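Local structure of MAU2 chromatid cohesion factor homolog (Saccharomyces cerevisiae, 4XDN) at residues 296-299 with 305-308; 132-137 with 180-185; 140-145 with 187-192; 42-47 with 96-101. The protein works in sister chromatid cohesion, forming with SCC2 the complex required for cohesin to associate with chromosomes, and binds nucleosome-free promoter regions of ribosomal protein and tRNA genes. All blocks are in the same frame, centred on the assembly; numbering follows the deposited sequence.

Contact 1: 296-299 with 305-308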
loop_
_atom_site.group_PDB
_atom_site.type_symbol
_atom_site.label_atom_id
_atom_site.label_comp_id
_atom_site.label_asym_id
_atom_site.label_seq_id
_atom_site.Cartn_x
_atom_site.Cartn_y
_atom_site.Cartn_z
ATOM N N GLY A 296 -5.652 12.053 17.801
ATOM C CA GLY A 296 -5.091 12.335 16.490
ATOM C C GLY A 296 -3.974 13.361 16.518
ATOM O O GLY A 296 -3.421 13.665 17.574
ATOM N N CYS A 297 -3.646 13.891 15.343
ATOM C CA CYS A 297 -2.608 14.909 15.203
ATOM C C CYS A 297 -3.201 16.212 14.673
ATOM O O CYS A 297 -3.791 16.235 13.596
ATOM C CB CYS A 297 -1.501 14.418 14.268
ATOM S SG CYS A 297 -0.296 15.684 13.814
ATOM N N VAL A 298 -3.039 17.292 15.431
ATOM C CA VAL A 298 -3.565 18.595 15.031
ATOM C C VAL A 298 -2.449 19.491 14.500
ATOM O O VAL A 298 -1.533 19.862 15.233
ATOM C CB VAL A 298 -4.275 19.301 16.203
ATOM C CG1 VAL A 298 -4.807 20.665 15.773
ATOM C CG2 VAL A 298 -5.410 18.438 16.721
ATOM N N ILE A 299 -2.535 19.825 13.216
ATOM C CA ILE A 299 -1.594 20.746 12.591
ATOM C C ILE A 299 -2.162 22.158 12.603
ATOM O O ILE A 299 -3.070 22.477 11.837
ATOM C CB ILE A 299 -1.274 20.338 11.141
ATOM C CG1 ILE A 299 -0.620 18.954 11.115
ATOM C CG2 ILE A 299 -0.357 21.372 10.482
ATOM C CD1 ILE A 299 -0.447 18.374 9.729
ATOM N N ILE A 305 -6.790 28.216 11.826
ATOM C CA ILE A 305 -6.649 27.236 10.754
ATOM C C ILE A 305 -5.927 26.011 11.302
ATOM O O ILE A 305 -4.697 25.947 11.294
ATOM C CB ILE A 305 -5.881 27.791 9.538
ATOM C CG1 ILE A 305 -6.573 29.052 9.009
ATOM C CG2 ILE A 305 -5.785 26.722 8.442
ATOM C CD1 ILE A 305 -5.961 29.623 7.747
ATOM N N ALA A 306 -6.708 25.045 11.781
ATOM C CA ALA A 306 -6.170 23.823 12.367
ATOM C C ALA A 306 -6.684 22.595 11.625
ATOM O O ALA A 306 -7.891 22.410 11.472
ATOM C CB ALA A 306 -6.532 23.741 13.841
ATOM N N LEU A 307 -5.755 21.763 11.167
ATOM C CA LEU A 307 -6.092 20.517 10.490
ATOM C C LEU A 307 -5.815 19.323 11.393
ATOM O O LEU A 307 -4.711 19.178 11.918
ATOM C CB LEU A 307 -5.297 20.378 9.189
ATOM C CG LEU A 307 -5.943 20.913 7.911
ATOM C CD1 LEU A 307 -4.948 20.883 6.763
ATOM C CD2 LEU A 307 -7.167 20.095 7.556
ATOM N N LYS A 308 -6.822 18.473 11.572
ATOM C CA LYS A 308 -6.662 17.244 12.342
ATOM C C LYS A 308 -6.315 16.080 11.416
ATOM O O LYS A 308 -7.001 15.843 10.424
ATOM C CB LYS A 308 -7.932 16.934 13.133
ATOM C CG LYS A 308 -7.861 15.641 13.934
ATOM C CD LYS A 308 -9.025 15.531 14.908
ATOM C CE LYS A 308 -9.064 14.179 15.591
ATOM N NZ LYS A 308 -10.244 14.055 16.492
#
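Leu307 O is reached by two groups of segment 296-299. The backbone N of Ile299 binds it at 2.6 Å, a short bond with 163° at the hydrogen, and its donor sits only 16° from the carbonyl plane. Val298 CA adds a CA-H...O contact to the same Leu307 O at 3.4 Å. The return bond, Leu307 N to Ile299 O at 2.9 Å, is slightly straighter at the hydrogen, yet its donor is tilted 33° from the carbonyl plane. Together the two bonds define Ile299 and Leu307 as a hydrogen-bonded antiparallel pair. Val298 and Lys308 form the neighbouring non-hydrogen-bonded pair, where Lys308 CA approaches Cys297 O to 3.3 Å.

Val298 and Lys308 share one face of the hairpin. There Val298 CG1, carried anti to the backbone N, reaches diagonally to Ala306 CB at 4.0 Å, while the extended chain of Lys308 passes Gly296, its CE lying 4.5 Å from Gly296 CA. Ile299 and Leu307 occupy the other face, and both rest on Trp213 of helix 212-228. Beyond this pair of strands, Lys308 enters an antiparallel ladder with a strand of another protein's chain.

The main chain thus supplies the directional bonds, and the side chains sort by environment: an apolar face goes against the helices, whereas Lys308 lies among more exposed neighbours on the other.

Contact 2: 132-137 with 180-185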
loop_
_atom_site.group_PDB
_atom_site.type_symbol
_atom_site.label_atom_id
_atom_site.label_comp_id
_atom_site.label_asym_id
_atom_site.label_seq_id
_atom_site.Cartn_x
_atom_site.Cartn_y
_atom_site.Cartn_z
ATOM N N CYS A 132 -17.233 25.017 4.816
ATOM C CA CYS A 132 -18.208 24.658 3.791
ATOM C C CYS A 132 -17.483 24.179 2.536
ATOM O O CYS A 132 -17.869 23.183 1.930
ATOM C CB CYS A 132 -19.123 25.842 3.449
ATOM S SG CYS A 132 -20.370 26.255 4.700
ATOM N N GLU A 133 -16.421 24.886 2.162
ATOM C CA GLU A 133 -15.652 24.542 0.971
ATOM C C GLU A 133 -14.900 23.228 1.162
ATOM O O GLU A 133 -14.765 22.439 0.229
ATOM C CB GLU A 133 -14.665 25.661 0.626
ATOM C CG GLU A 133 -15.319 26.970 0.185
ATOM C CD GLU A 133 -16.093 26.844 -1.116
ATOM O OE1 GLU A 133 -15.789 25.938 -1.917
ATOM O OE2 GLU A 133 -17.010 27.658 -1.338
ATOM N N PHE A 134 -14.413 22.997 2.375
ATOM C CA PHE A 134 -13.697 21.769 2.683
ATOM C C PHE A 134 -14.639 20.572 2.581
ATOM O O PHE A 134 -14.292 19.547 2.005
ATOM C CB PHE A 134 -13.075 21.846 4.077
ATOM C CG PHE A 134 -12.009 20.817 4.318
ATOM C CD1 PHE A 134 -10.712 21.029 3.875
ATOM C CD2 PHE A 134 -12.300 19.640 4.989
ATOM C CE1 PHE A 134 -9.728 20.084 4.094
ATOM C CE2 PHE A 134 -11.318 18.689 5.210
ATOM C CZ PHE A 134 -10.030 18.913 4.763
ATOM N N LEU A 135 -15.839 20.711 3.131
ATOM C CA LEU A 135 -16.839 19.661 3.019
ATOM C C LEU A 135 -17.218 19.429 1.559
ATOM O O LEU A 135 -17.370 18.292 1.124
ATOM C CB LEU A 135 -18.085 20.013 3.835
ATOM C CG LEU A 135 -17.912 20.027 5.356
ATOM C CD1 LEU A 135 -19.159 20.583 6.031
ATOM C CD2 LEU A 135 -17.598 18.641 5.873
ATOM N N LEU A 136 -17.359 20.516 0.810
ATOM C CA LEU A 136 -17.797 20.449 -0.581
ATOM C C LEU A 136 -16.731 19.869 -1.511
ATOM O O LEU A 136 -17.052 19.166 -2.471
ATOM C CB LEU A 136 -18.187 21.848 -1.071
ATOM C CG LEU A 136 -19.634 22.168 -1.473
ATOM C CD1 LEU A 136 -20.674 21.458 -0.623
ATOM C CD2 LEU A 136 -19.844 23.674 -1.388
ATOM N N LEU A 137 -15.466 20.168 -1.225
ATOM C CA LEU A 137 -14.380 19.862 -2.147
ATOM C C LEU A 137 -13.518 18.680 -1.699
ATOM O O LEU A 137 -12.849 18.056 -2.523
ATOM C CB LEU A 137 -13.501 21.102 -2.331
ATOM C CG LEU A 137 -14.223 22.345 -2.867
ATOM C CD1 LEU A 137 -13.306 23.549 -2.816
ATOM C CD2 LEU A 137 -14.729 22.121 -4.285
ATOM N N GLN A 180 -5.058 23.826 -2.049
ATOM C CA GLN A 180 -4.115 23.288 -3.017
ATOM C C GLN A 180 -3.894 21.816 -2.696
ATOM O O GLN A 180 -3.853 20.975 -3.590
ATOM C CB GLN A 180 -2.792 24.051 -2.991
ATOM C CG GLN A 180 -2.790 25.323 -3.821
ATOM C CD GLN A 180 -1.425 25.982 -3.868
ATOM O OE1 GLN A 180 -1.079 26.782 -2.998
ATOM N NE2 GLN A 180 -0.640 25.644 -4.885
ATOM N N TYR A 181 -3.770 21.519 -1.407
ATOM C CA TYR A 181 -3.592 20.153 -0.935
ATOM C C TYR A 181 -4.828 19.305 -1.219
ATOM O O TYR A 181 -4.713 18.126 -1.547
ATOM C CB TYR A 181 -3.271 20.151 0.561
ATOM C CG TYR A 181 -3.628 18.868 1.274
ATOM C CD1 TYR A 181 -2.786 17.766 1.224
ATOM C CD2 TYR A 181 -4.802 18.764 2.009
ATOM C CE1 TYR A 181 -3.107 16.593 1.878
ATOM C CE2 TYR A 181 -5.132 17.600 2.665
ATOM C CZ TYR A 181 -4.282 16.515 2.596
ATOM O OH TYR A 181 -4.611 15.352 3.255
ATOM N N VAL A 182 -6.008 19.906 -1.091
ATOM C CA VAL A 182 -7.250 19.220 -1.431
ATOM C C VAL A 182 -7.243 18.864 -2.910
ATOM O O VAL A 182 -7.600 17.751 -3.289
ATOM C CB VAL A 182 -8.490 20.083 -1.104
ATOM C CG1 VAL A 182 -9.765 19.469 -1.692
ATOM C CG2 VAL A 182 -8.632 20.258 0.398
ATOM N N GLY A 183 -6.829 19.816 -3.737
ATOM C CA GLY A 183 -6.726 19.597 -5.169
ATOM C C GLY A 183 -5.824 18.425 -5.509
ATOM O O GLY A 183 -6.171 17.590 -6.341
ATOM N N VAL A 184 -4.664 18.368 -4.861
ATOM C CA VAL A 184 -3.729 17.263 -5.046
ATOM C C VAL A 184 -4.413 15.933 -4.750
ATOM O O VAL A 184 -4.307 14.984 -5.530
ATOM C CB VAL A 184 -2.481 17.414 -4.140
ATOM C CG1 VAL A 184 -1.576 16.176 -4.219
ATOM C CG2 VAL A 184 -1.694 18.653 -4.523
ATOM N N MET A 185 -5.113 15.868 -3.621
ATOM C CA MET A 185 -5.782 14.639 -3.220
ATOM C C MET A 185 -6.841 14.238 -4.239
ATOM O O MET A 185 -7.087 13.050 -4.447
ATOM C CB MET A 185 -6.414 14.793 -1.833
ATOM C CG MET A 185 -5.410 14.895 -0.687
ATOM S SD MET A 185 -4.081 13.676 -0.807
ATOM C CE MET A 185 -3.869 13.207 0.900
#
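Val182 reaches segment 132-137 with both of its methyl groups. Apolar contact accounts for most of the meeting: CG2 lies 3.9 Å from Phe134 CE1 and 4.1 Å from Phe134 CD1, so the methyl meets the CD1-CE1 bond of the ring at an oblique angle. The other branch, Val182 CG1, is placed anti to the backbone N (chi1 170°) and touches Leu137 CB at 4.1 Å. One valine therefore touches two residues about a turn apart on the facing helix, one with each methyl.

Polar groups take a passive part. The nearest approach of all is Leu137 O to Val182 CG1 at 3.5 Å, a van der Waals contact, and no hydrogen bond crosses between the segments. Leu137 closes a wider, pi-type turn at 135-137, and its CA comes within 7.2 Å of Val182 CA.

Aromatic and interhelical packing surrounds the pair: the Phe134 ring stacks with His138 and also meets an apolar side chain of another protein, while Leu137 leans on Leu160 of helix 147-165. Helices 126-144 and 170-189 run in the same general sense with helix 147-165 between them in sequence, an arrangement consistent with the stacked helical hairpins of a TPR-like array.

Contact 3: 140-145 with 187-192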
loop_
_atom_site.group_PDB
_atom_site.type_symbol
_atom_site.label_atom_id
_atom_site.label_comp_id
_atom_site.label_asym_id
_atom_site.label_seq_id
_atom_site.Cartn_x
_atom_site.Cartn_y
_atom_site.Cartn_z
ATOM N N LEU A 140 -16.942 15.425 0.903
ATOM C CA LEU A 140 -18.041 14.839 0.137
ATOM C C LEU A 140 -17.550 14.058 -1.086
ATOM O O LEU A 140 -17.994 12.931 -1.311
ATOM C CB LEU A 140 -19.037 15.921 -0.290
ATOM C CG LEU A 140 -20.194 16.156 0.689
ATOM C CD1 LEU A 140 -20.938 17.448 0.374
ATOM C CD2 LEU A 140 -21.157 14.977 0.669
ATOM N N PRO A 141 -16.642 14.648 -1.884
ATOM C CA PRO A 141 -16.113 13.900 -3.032
ATOM C C PRO A 141 -15.395 12.605 -2.643
ATOM O O PRO A 141 -15.548 11.600 -3.337
ATOM C CB PRO A 141 -15.136 14.891 -3.672
ATOM C CG PRO A 141 -15.656 16.226 -3.286
ATOM C CD PRO A 141 -16.188 16.050 -1.894
ATOM N N LEU A 142 -14.634 12.628 -1.553
ATOM C CA LEU A 142 -13.894 11.445 -1.119
ATOM C C LEU A 142 -14.828 10.322 -0.683
ATOM O O LEU A 142 -14.585 9.156 -0.992
ATOM C CB LEU A 142 -12.938 11.797 0.024
ATOM C CG LEU A 142 -11.650 12.524 -0.372
ATOM C CD1 LEU A 142 -10.893 12.963 0.871
ATOM C CD2 LEU A 142 -10.765 11.649 -1.255
ATOM N N MET A 143 -15.893 10.673 0.031
ATOM C CA MET A 143 -16.875 9.685 0.468
ATOM C C MET A 143 -17.672 9.160 -0.719
ATOM O O MET A 143 -17.957 7.965 -0.803
ATOM C CB MET A 143 -17.824 10.279 1.509
ATOM C CG MET A 143 -17.358 10.142 2.955
ATOM S SD MET A 143 -17.002 8.462 3.506
ATOM C CE MET A 143 -18.272 7.530 2.661
ATOM N N ARG A 144 -18.039 10.060 -1.625
ATOM C CA ARG A 144 -18.688 9.676 -2.874
ATOM C C ARG A 144 -17.842 8.654 -3.622
ATOM O O ARG A 144 -18.339 7.619 -4.063
ATOM C CB ARG A 144 -18.915 10.897 -3.768
ATOM C CG ARG A 144 -20.123 11.745 -3.413
ATOM C CD ARG A 144 -20.248 12.905 -4.388
ATOM N NE ARG A 144 -21.637 13.312 -4.610
ATOM C CZ ARG A 144 -22.215 14.387 -4.078
ATOM N NH1 ARG A 144 -21.540 15.202 -3.275
ATOM N NH2 ARG A 144 -23.483 14.653 -4.355
ATOM N N ASP A 145 -16.555 8.966 -3.751
ATOM C CA ASP A 145 -15.617 8.145 -4.506
ATOM C C ASP A 145 -16.118 7.917 -5.931
ATOM O O ASP A 145 -16.097 6.796 -6.441
ATOM C CB ASP A 145 -15.382 6.811 -3.794
ATOM C CG ASP A 145 -14.067 6.165 -4.184
ATOM O OD1 ASP A 145 -13.080 6.898 -4.410
ATOM O OD2 ASP A 145 -14.020 4.920 -4.261
ATOM N N CYS A 187 -6.579 14.957 -7.472
ATOM C CA CYS A 187 -5.818 14.486 -8.623
ATOM C C CYS A 187 -5.405 13.030 -8.429
ATOM O O CYS A 187 -5.461 12.236 -9.364
ATOM C CB CYS A 187 -4.582 15.359 -8.858
ATOM S SG CYS A 187 -4.925 16.955 -9.619
ATOM N N ILE A 188 -4.992 12.683 -7.213
ATOM C CA ILE A 188 -4.598 11.309 -6.905
ATOM C C ILE A 188 -5.754 10.350 -7.177
ATOM O O ILE A 188 -5.575 9.324 -7.832
ATOM C CB ILE A 188 -4.138 11.160 -5.437
ATOM C CG1 ILE A 188 -2.831 11.926 -5.218
ATOM C CG2 ILE A 188 -3.934 9.685 -5.079
ATOM C CD1 ILE A 188 -2.379 11.992 -3.770
ATOM N N LYS A 189 -6.936 10.694 -6.678
ATOM C CA LYS A 189 -8.121 9.864 -6.866
ATOM C C LYS A 189 -8.492 9.733 -8.341
ATOM O O LYS A 189 -9.029 8.707 -8.762
ATOM C CB LYS A 189 -9.302 10.438 -6.078
ATOM C CG LYS A 189 -9.173 10.300 -4.565
ATOM C CD LYS A 189 -9.106 8.840 -4.145
ATOM C CE LYS A 189 -9.261 8.681 -2.642
ATOM N NZ LYS A 189 -9.263 7.247 -2.239
ATOM N N LEU A 190 -8.207 10.771 -9.120
ATOM C CA LEU A 190 -8.485 10.752 -10.551
ATOM C C LEU A 190 -7.344 10.108 -11.337
ATOM O O LEU A 190 -7.421 9.974 -12.559
ATOM C CB LEU A 190 -8.735 12.171 -11.062
ATOM C CG LEU A 190 -10.103 12.765 -10.720
ATOM C CD1 LEU A 190 -10.120 14.259 -11.002
ATOM C CD2 LEU A 190 -11.207 12.067 -11.504
ATOM N N LYS A 191 -6.292 9.711 -10.626
ATOM C CA LYS A 191 -5.142 9.044 -11.231
ATOM C C LYS A 191 -4.501 9.900 -12.320
ATOM O O LYS A 191 -4.163 9.407 -13.397
ATOM C CB LYS A 191 -5.552 7.681 -11.794
ATOM C CG LYS A 191 -6.075 6.729 -10.736
ATOM C CD LYS A 191 -6.425 5.369 -11.317
ATOM C CE LYS A 191 -6.550 4.318 -10.229
ATOM N NZ LYS A 191 -5.258 4.089 -9.515
ATOM N N GLN A 192 -4.344 11.186 -12.026
ATOM C CA GLN A 192 -3.657 12.114 -12.918
ATOM C C GLN A 192 -2.238 12.330 -12.410
ATOM O O GLN A 192 -1.898 13.395 -11.894
ATOM C CB GLN A 192 -4.414 13.435 -12.999
ATOM C CG GLN A 192 -5.812 13.293 -13.575
ATOM C CD GLN A 192 -6.583 14.594 -13.554
ATOM O OE1 GLN A 192 -6.216 15.535 -12.852
ATOM N NE2 GLN A 192 -7.658 14.655 -14.328
HETATM O O HOH W 1 -12.142 7.583 -0.819
#
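Segments 140-145 and 187-192 are both helix C-termini, and their backbones stay well apart: the nearest CA atoms, Asp145 and Lys189, are 8.0 Å from each other. Helix 126-144 is kinked at Pro141, whose N has no bond to the preceding turn, and it ends where Asp145 takes a positive phi of 55°. Helix 170-189 finishes in a Schellman motif, with Lys191 at positive phi and Gln192 N bonded back to Cys187 O.

Lys189 spans the gap. The bend at chi2 (-62°) turns the chain beyond CG back, so that CE as well as CG lies against one branch of Leu142: Leu142 CD2 is 3.6 Å from Lys189 CE and 3.9 Å from Lys189 CG, the two side chains crossing at about a right angle. The ammonium end then turns to a water molecule. That water donates to Leu142 O at 2.9 Å and accepts a weak bond from Lys189 NZ at 3.2 Å. Asp145 OD1 is 4.4 Å from Lys189 NZ, beyond salt-bridge distance, and has its own hydrogen bond with Tyr150 OH; Tyr150 also packs against the lysine.

Lys189 is thus amphipathic in use, its methylenes serving a leucine while its charge has a weak bond to water and, at longer range, a carboxylate. Attraction to Asp145 would probably be moderated by solvent at this surface site.

Contact 4: 42-47 with 96-101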
loop_
_atom_site.group_PDB
_atom_site.type_symbol
_atom_site.label_atom_id
_atom_site.label_comp_id
_atom_site.label_asym_id
_atom_site.label_seq_id
_atom_site.Cartn_x
_atom_site.Cartn_y
_atom_site.Cartn_z
ATOM N N HIS A 42 -24.071 8.627 21.987
ATOM C CA HIS A 42 -24.391 7.326 22.554
ATOM C C HIS A 42 -24.206 6.229 21.511
ATOM O O HIS A 42 -23.840 5.100 21.841
ATOM C CB HIS A 42 -25.820 7.300 23.093
ATOM C CG HIS A 42 -26.105 6.116 23.957
ATOM N ND1 HIS A 42 -25.628 6.005 25.245
ATOM C CD2 HIS A 42 -26.801 4.981 23.714
ATOM C CE1 HIS A 42 -26.028 4.858 25.763
ATOM N NE2 HIS A 42 -26.740 4.216 24.855
ATOM N N ALA A 43 -24.466 6.563 20.251
ATOM C CA ALA A 43 -24.210 5.636 19.157
ATOM C C ALA A 43 -22.711 5.367 19.041
ATOM O O ALA A 43 -22.293 4.233 18.804
ATOM C CB ALA A 43 -24.760 6.182 17.854
ATOM N N TYR A 44 -21.904 6.411 19.218
ATOM C CA TYR A 44 -20.451 6.264 19.209
ATOM C C TYR A 44 -19.990 5.376 20.358
ATOM O O TYR A 44 -19.024 4.621 20.222
ATOM C CB TYR A 44 -19.755 7.626 19.322
ATOM C CG TYR A 44 -19.884 8.534 18.115
ATOM C CD1 TYR A 44 -20.048 8.018 16.835
ATOM C CD2 TYR A 44 -19.830 9.915 18.261
ATOM C CE1 TYR A 44 -20.162 8.852 15.739
ATOM C CE2 TYR A 44 -19.941 10.755 17.172
ATOM C CZ TYR A 44 -20.108 10.222 15.916
ATOM O OH TYR A 44 -20.222 11.064 14.834
ATOM N N SER A 45 -20.685 5.479 21.488
ATOM C CA SER A 45 -20.279 4.783 22.703
ATOM C C SER A 45 -20.454 3.271 22.577
ATOM O O SER A 45 -19.790 2.513 23.276
ATOM C CB SER A 45 -21.070 5.302 23.909
ATOM O OG SER A 45 -22.394 4.797 23.919
ATOM N N ILE A 46 -21.345 2.843 21.683
ATOM C CA ILE A 46 -21.613 1.418 21.468
ATOM C C ILE A 46 -21.208 0.971 20.062
ATOM O O ILE A 46 -21.559 -0.124 19.623
ATOM C CB ILE A 46 -23.110 1.086 21.691
ATOM C CG1 ILE A 46 -24.006 1.919 20.768
ATOM C CG2 ILE A 46 -23.492 1.322 23.145
ATOM C CD1 ILE A 46 -24.565 1.156 19.597
ATOM N N ALA A 47 -20.451 1.816 19.369
ATOM C CA ALA A 47 -20.099 1.570 17.974
ATOM C C ALA A 47 -19.236 0.321 17.806
ATOM O O ALA A 47 -19.206 -0.277 16.731
ATOM C CB ALA A 47 -19.383 2.782 17.399
ATOM N N ILE A 96 -22.572 12.318 6.026
ATOM C CA ILE A 96 -21.378 11.923 5.293
ATOM C C ILE A 96 -20.813 10.598 5.807
ATOM O O ILE A 96 -20.364 9.762 5.021
ATOM C CB ILE A 96 -20.302 13.030 5.385
ATOM C CG1 ILE A 96 -20.772 14.268 4.616
ATOM C CG2 ILE A 96 -18.969 12.554 4.823
ATOM C CD1 ILE A 96 -19.897 15.493 4.802
ATOM N N GLN A 97 -20.844 10.404 7.122
ATOM C CA GLN A 97 -20.198 9.248 7.739
ATOM C C GLN A 97 -21.130 8.056 7.955
ATOM O O GLN A 97 -20.663 6.925 8.084
ATOM C CB GLN A 97 -19.580 9.650 9.078
ATOM C CG GLN A 97 -18.417 10.624 8.958
ATOM C CD GLN A 97 -17.743 10.887 10.290
ATOM O OE1 GLN A 97 -18.114 10.309 11.312
ATOM N NE2 GLN A 97 -16.746 11.765 10.286
ATOM N N GLU A 98 -22.438 8.304 7.986
ATOM C CA GLU A 98 -23.402 7.266 8.356
ATOM C C GLU A 98 -24.327 6.853 7.210
ATOM O O GLU A 98 -24.924 5.779 7.261
ATOM C CB GLU A 98 -24.245 7.740 9.546
ATOM C CG GLU A 98 -23.428 8.306 10.706
ATOM C CD GLU A 98 -22.461 7.292 11.300
ATOM O OE1 GLU A 98 -22.728 6.076 11.201
ATOM O OE2 GLU A 98 -21.431 7.715 11.866
ATOM N N THR A 99 -24.429 7.694 6.181
ATOM C CA THR A 99 -25.405 7.492 5.107
ATOM C C THR A 99 -24.792 7.572 3.710
ATOM O O THR A 99 -23.597 7.826 3.556
ATOM C CB THR A 99 -26.537 8.543 5.182
ATOM O OG1 THR A 99 -26.026 9.834 4.827
ATOM C CG2 THR A 99 -27.132 8.610 6.582
ATOM N N TYR A 100 -25.633 7.357 2.699
ATOM C CA TYR A 100 -25.255 7.553 1.301
ATOM C C TYR A 100 -25.919 8.805 0.727
ATOM O O TYR A 100 -25.872 9.047 -0.480
ATOM C CB TYR A 100 -25.643 6.336 0.456
ATOM C CG TYR A 100 -24.872 5.077 0.776
ATOM C CD1 TYR A 100 -23.498 5.012 0.582
ATOM C CD2 TYR A 100 -25.518 3.946 1.254
ATOM C CE1 TYR A 100 -22.790 3.863 0.868
ATOM C CE2 TYR A 100 -24.819 2.790 1.539
ATOM C CZ TYR A 100 -23.456 2.753 1.343
ATOM O OH TYR A 100 -22.758 1.603 1.629
ATOM N N ASN A 101 -26.541 9.595 1.595
ATOM C CA ASN A 101 -27.253 10.793 1.167
ATOM C C ASN A 101 -26.301 11.967 0.967
ATOM O O ASN A 101 -26.321 12.946 1.717
ATOM C CB ASN A 101 -28.340 11.141 2.184
ATOM C CG ASN A 101 -29.389 10.055 2.297
ATOM O OD1 ASN A 101 -29.142 9.001 2.879
ATOM N ND2 ASN A 101 -30.564 10.303 1.733
HETATM O O HOH W 2 -20.299 10.148 12.480
#
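Tyr44, Gln97 and Glu98 are joined through one water molecule, with no direct hydrogen bond between the segments. The water accepts from Tyr44 OH at 2.5 Å and donates to Gln97 OE1 at 2.5 Å, both short bonds. Its second donated bond reaches Glu98 OE2 at 2.8 Å. Three bonds thus fix its position, with both of its hydrogens spent on the segment 96-101 side.

The water lies in the plane of the Tyr44 ring, at the edge that bears the hydroxyl. Glu98 OE2 is also at the ring's edge and near its plane, 4.2 Å from Tyr44 CE1. Tyr44 and Gln97 cross at about a right angle, their ring and amide planes 47° apart, and Tyr44 OH stays 4.2 Å from Gln97 OE1. Gln97 arrives as an extended chain beyond CG, whereas Glu98 folds at chi2 (-61°); by these different routes the two oxygens converge on the same water. The Glu98 carboxylate is anchored further by Ser368 OG at OE2 and Tyr59 OH at OE1.

Past the helix end, Thr99 OG1 accepts from Asn101 N at 3.3 Å, an ST turn, and the Asn101 side chain bonds to the backbone of another protein. The arrangement links the C-terminal turns of helices 29-45 and 81-98, a water-bridged junction between two helix ends in an all-helical array, consistent with the TPR-like superhelix of this family, beside the bound chain of another protein.

In the fold
Contacts 2 and 3 are consecutive levels of one interface, helix 126-144 against helix 170-189, with centres 10 Å apart; Leu135 O and Leu140 N, 2.9 Å apart, probably bond between them. Ile96 of contact 4 ties this helix to helix 81-98: its CG2 is 3.4 Å from Met143 CG of contact 3 and its CD1 4.0 Å from Leu135 CD2 of contact 2. The hairpin of contact 1 touches contact 2 where Leu307 CD2 meets Phe134 CZ at 4.2 Å, but stays about 9 Å from contact 4, nearest atoms. All four contacts include residues within reach of another protein's chain, consistent with a bound SCC2 segment threading past them.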